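Local coordinates for 190aa long hypothetical protein (Pyrococcus horikoshii, PDB 2DDZ) that is of unknown function, belongs to the DUF366 family and assembles as a hexamer, at the interface of chains A and B. Residues are numbered along the deposited sequence; one frame, centred on the assembly and turned at random. Chains: chain A/B, 190aa long hypothetical protein.

The interface of chains A and B. Residues chain A 77, 83, 179-180, 183; chain B 82.
The indole of A:Trp77 receives B:Leu82 on one face, where the CD1 methyl sits 3.8 Å from the centroid of the six-membered ring in a CH-pi contact. The methyl is displaced toward the rim, over the CD2-CE3 bond rather than over the ring centre, and approaches A:Trp77 CD2 to 3.4 Å. The indole's edge is lined in plane from its own chain, by CD2 of A:Leu83 and by the poorly ordered guanidinium NH2 of A:Arg180. Such a knob of leucine laid against an aromatic plate is a common way to join two copies of a protein, and in this two-fold interface it recurs with the chains exchanged. B:Leu82, near the start of helix 81-101, holds CG anti to its carbonyl carbon (chi1 -82°), which brings the branch point up to the indole; chi2 of 167° then turns both methyls onto it, CD2 lying 3.6 Å from A:Trp77 CZ3. The same CD2 reaches the end of helix 161-182, 4.0 Å from A:Arg180 CA, with A:Val179 CG1 and A:Ser183 beside it; the leucine is thus wedged between indole and helix. An alanine in place of A:Trp77 would probably leave B:Leu82 CD1 without its aromatic support and open a gap beside the leucine. Just past the helix, the A:Ser183 hydroxyl bonds back to the carbonyl oxygen of A:Arg180, its OG 2.7 Å from that O and tilted 27° from the carbonyl plane.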
loop_
_atom_site.group_PDB
_atom_site.type_symbol
_atom_site.label_atom_id
_atom_site.label_comp_id
_atom_site.label_asym_id
_atom_site.label_seq_id
_atom_site.Cartn_x
_atom_site.Cartn_y
_atom_site.Cartn_z
ATOM N N TRP A 77 11.637 2.002 0.442
ATOM C CA TRP A 77 10.508 2.246 -0.449
ATOM C C TRP A 77 9.438 1.287 0.062
ATOM O O TRP A 77 9.666 0.567 1.039
ATOM C CB TRP A 77 10.879 1.914 -1.900
ATOM C CG TRP A 77 12.084 2.685 -2.442
ATOM C CD1 TRP A 77 12.777 3.674 -1.801
ATOM C CD2 TRP A 77 12.692 2.557 -3.751
ATOM N NE1 TRP A 77 13.771 4.162 -2.616
ATOM C CE2 TRP A 77 13.756 3.493 -3.812
ATOM C CE3 TRP A 77 12.458 1.731 -4.861
ATOM C CZ2 TRP A 77 14.561 3.652 -4.952
ATOM C CZ3 TRP A 77 13.269 1.887 -6.006
ATOM C CH2 TRP A 77 14.314 2.834 -6.030
ATOM N N LEU A 83 8.675 -5.559 -6.283
ATOM C CA LEU A 83 9.599 -4.467 -6.546
ATOM C C LEU A 83 11.021 -4.934 -6.214
ATOM O O LEU A 83 11.970 -4.650 -6.942
ATOM C CB LEU A 83 9.239 -3.249 -5.683
ATOM C CG LEU A 83 10.242 -2.102 -5.748
ATOM C CD1 LEU A 83 10.466 -1.734 -7.202
ATOM C CD2 LEU A 83 9.745 -0.909 -4.931
ATOM N N VAL A 179 16.023 4.999 -12.057
ATOM C CA VAL A 179 14.755 4.352 -11.806
ATOM C C VAL A 179 13.875 5.341 -11.045
ATOM O O VAL A 179 12.692 5.529 -11.355
ATOM C CB VAL A 179 14.923 3.071 -10.968
ATOM C CG1 VAL A 179 13.594 2.723 -10.315
ATOM C CG2 VAL A 179 15.399 1.900 -11.862
ATOM N N ARG A 180 14.479 5.983 -10.058
ATOM C CA ARG A 180 13.777 6.964 -9.244
ATOM C C ARG A 180 13.406 8.227 -10.050
ATOM O O ARG A 180 12.302 8.747 -9.908
ATOM C CB ARG A 180 14.642 7.338 -8.030
ATOM C CG ARG A 180 13.944 8.193 -6.974
ATOM C CD ARG A 180 14.923 8.715 -5.916
ATOM N NE ARG A 180 15.404 7.668 -5.015
ATOM C CZ ARG A 180 16.689 7.430 -4.749
ATOM N NH1 ARG A 180 17.645 8.164 -5.306
ATOM N NH2 ARG A 180 17.021 6.454 -3.919
ATOM N N SER A 183 10.508 7.636 -12.504
ATOM C CA SER A 183 9.261 7.459 -11.779
ATOM C C SER A 183 8.608 8.782 -11.399
ATOM O O SER A 183 7.454 8.802 -10.989
ATOM C CB SER A 183 9.507 6.692 -10.487
ATOM O OG SER A 183 9.903 7.586 -9.452
ATOM N N LEU B 82 7.553 3.408 -8.807
ATOM C CA LEU B 82 8.918 2.887 -8.716
ATOM C C LEU B 82 8.980 1.484 -9.338
ATOM O O LEU B 82 9.943 1.127 -10.022
ATOM C CB LEU B 82 9.383 2.849 -7.255
ATOM C CG LEU B 82 9.899 4.194 -6.737
ATOM C CD1 LEU B 82 10.035 4.170 -5.222
ATOM C CD2 LEU B 82 11.234 4.504 -7.402
#